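Local atomic coordinates of probable sensor histidine kinase pdtas (Mycobacterium tuberculosis, PDB entry 2YKF), a protein that probably senses cyclic di-GMP under nutrient deprivation and autophosphorylates on a histidine, as the sensor kinase of the PdtaR/PdtaS two-component system. Residues A40-W45 and A126-H131. Sequence-based numbering, arbitrary orientation.
Sequences ADYLMW and AVLTRH
Asp41, Leu43 and Trp45 form hydrogen-bonded pairs with His131, Thr129 and Val127, an antiparallel ladder of six backbone bonds whose strand axes approach to 4.6 Å at 157°. Tyr42 with Arg130 and Met44 with Leu128 are the non-hydrogen-bonded pairs between them.

The face with Trp45, Thr129 and His131 carries a short run of polar bonds. Trp45 NE1 donates to Thr129 OG1 at 3.0 Å, and OG1 lies in the indole plane. Thr129 OG1 sits between the backbone N and the carbonyl carbon (chi1 53°). It also hydrogen-bonds His131 NE2 at 2.9 Å, and either atom could be the donor. Two bonds hold the hydroxyl, from roughly opposite sides, and this would tend to fix the turn of both rings. Leu43 packs against this polar group: its CB is 3.4 Å from Thr129 OG1, and CD2 touches His131 NE2 with the side chains crossing at about a right angle. The carboxylate of Asp41 hydrogen-bonds Thr66 OG1 through OD1 and the backbone N of Val67 through OD2.

On the other face, Tyr42 and Arg130 lie side by side and point the same way. Arg130 CG is anti to its backbone N (chi1 -180°) and makes an off-centre CH-pi contact, 4.3 Å from the centroid of the Tyr42 ring. Arg130 CD reaches Tyr42 OH at 3.4 Å, while that hydroxyl bonds to Ser38. Ala40 CB also packs on Arg130 CG, at 3.6 Å. Leu128 CB meets the ring edge near Tyr42 CD2. Farther along, Met44 CG touches Ala126 CB at 3.8 Å.

Helix 18-38 covers the Tyr42 and Met44 face, and helix 83-90 packs on Trp45, Val127 and Thr129. Strand 41-47 is the middle strand of the five-stranded antiparallel sheet, with 123-131 beside it, in order 3-2-1-5-4, flanked by helices: the core of the GAF domain in the PdtaS sensor region.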
# COMPACT_ATOMS: atom_id res chain seq x y z
N ALA A 40 -5.55 12.16 1.34
CA ALA A 40 -6.53 12.73 2.27
C ALA A 40 -7.17 11.68 3.10
O ALA A 40 -7.35 10.52 2.64
CB ALA A 40 -7.65 13.54 1.43
N ASP A 41 -7.63 12.09 4.30
CA ASP A 41 -8.49 11.29 5.11
C ASP A 41 -9.97 11.36 4.68
O ASP A 41 -10.45 12.42 4.22
CB ASP A 41 -8.43 11.82 6.56
CG ASP A 41 -7.08 11.70 7.14
OD1 ASP A 41 -6.83 10.58 7.65
OD2 ASP A 41 -6.29 12.70 7.14
N TYR A 42 -10.73 10.26 4.82
CA TYR A 42 -12.20 10.39 4.60
C TYR A 42 -12.92 9.85 5.79
O TYR A 42 -12.47 8.82 6.42
CB TYR A 42 -12.66 9.57 3.36
CG TYR A 42 -12.31 10.25 2.05
CD1 TYR A 42 -11.04 10.10 1.48
CD2 TYR A 42 -13.25 11.09 1.40
CE1 TYR A 42 -10.69 10.79 0.31
CE2 TYR A 42 -12.95 11.75 0.25
CZ TYR A 42 -11.67 11.57 -0.33
OH TYR A 42 -11.40 12.19 -1.50
N LEU A 43 -14.08 10.44 6.07
CA LEU A 43 -14.95 9.88 7.05
C LEU A 43 -16.27 9.62 6.35
O LEU A 43 -16.61 10.38 5.51
CB LEU A 43 -15.16 10.88 8.18
CG LEU A 43 -14.27 10.82 9.42
CD1 LEU A 43 -12.84 10.71 9.18
CD2 LEU A 43 -14.56 12.05 10.30
N MET A 44 -17.00 8.58 6.73
CA MET A 44 -18.30 8.31 6.16
C MET A 44 -19.38 8.59 7.20
O MET A 44 -19.34 8.06 8.28
CB MET A 44 -18.41 6.86 5.75
CG MET A 44 -19.79 6.54 5.13
SD MET A 44 -19.95 4.77 4.70
CE MET A 44 -19.19 4.91 3.11
N TRP A 45 -20.36 9.40 6.83
CA TRP A 45 -21.45 9.81 7.76
C TRP A 45 -22.78 9.31 7.26
O TRP A 45 -23.03 9.37 6.04
CB TRP A 45 -21.53 11.33 7.81
CG TRP A 45 -20.28 11.94 8.34
CD1 TRP A 45 -19.23 12.41 7.65
CD2 TRP A 45 -20.00 12.15 9.70
NE1 TRP A 45 -18.26 12.89 8.50
CE2 TRP A 45 -18.73 12.76 9.78
CE3 TRP A 45 -20.73 11.94 10.86
CZ2 TRP A 45 -18.15 13.14 11.01
CZ3 TRP A 45 -20.14 12.30 12.09
CH2 TRP A 45 -18.87 12.87 12.15
N ALA A 126 -25.17 8.22 2.16
CA ALA A 126 -24.12 8.60 3.08
C ALA A 126 -23.47 9.82 2.54
O ALA A 126 -23.65 10.15 1.37
CB ALA A 126 -23.02 7.42 3.26
N VAL A 127 -22.69 10.48 3.39
CA VAL A 127 -21.85 11.60 2.98
C VAL A 127 -20.39 11.41 3.46
O VAL A 127 -20.16 11.00 4.58
CB VAL A 127 -22.39 12.92 3.58
CG1 VAL A 127 -21.49 14.04 3.23
CG2 VAL A 127 -23.79 13.17 2.98
N LEU A 128 -19.44 11.72 2.60
CA LEU A 128 -18.01 11.61 2.93
C LEU A 128 -17.56 12.94 3.28
O LEU A 128 -17.90 13.89 2.57
CB LEU A 128 -17.24 11.22 1.65
CG LEU A 128 -17.64 9.87 1.01
CD1 LEU A 128 -16.73 9.60 -0.16
CD2 LEU A 128 -17.48 8.73 2.01
N THR A 129 -16.79 13.06 4.35
CA THR A 129 -15.99 14.31 4.50
C THR A 129 -14.53 14.01 4.24
O THR A 129 -14.02 12.94 4.68
CB THR A 129 -16.19 14.93 5.90
OG1 THR A 129 -15.93 13.93 6.93
CG2 THR A 129 -17.70 15.50 6.02
N ARG A 130 -13.88 14.88 3.47
CA ARG A 130 -12.48 14.77 3.15
C ARG A 130 -11.64 15.76 4.03
O ARG A 130 -12.01 16.93 4.18
CB ARG A 130 -12.29 15.09 1.66
CG ARG A 130 -10.87 15.03 1.09
CD ARG A 130 -10.89 15.37 -0.45
NE ARG A 130 -9.55 15.50 -1.10
CZ ARG A 130 -9.33 15.53 -2.43
NH1 ARG A 130 -10.35 15.44 -3.30
NH2 ARG A 130 -8.09 15.64 -2.92
N HIS A 131 -10.56 15.29 4.64
CA HIS A 131 -9.77 16.16 5.51
C HIS A 131 -8.35 16.00 5.07
O HIS A 131 -7.90 14.87 4.81
CB HIS A 131 -9.90 15.68 6.94
CG HIS A 131 -11.31 15.48 7.41
ND1 HIS A 131 -11.85 16.20 8.45
CD2 HIS A 131 -12.25 14.58 7.04
CE1 HIS A 131 -13.09 15.77 8.68
NE2 HIS A 131 -13.34 14.77 7.85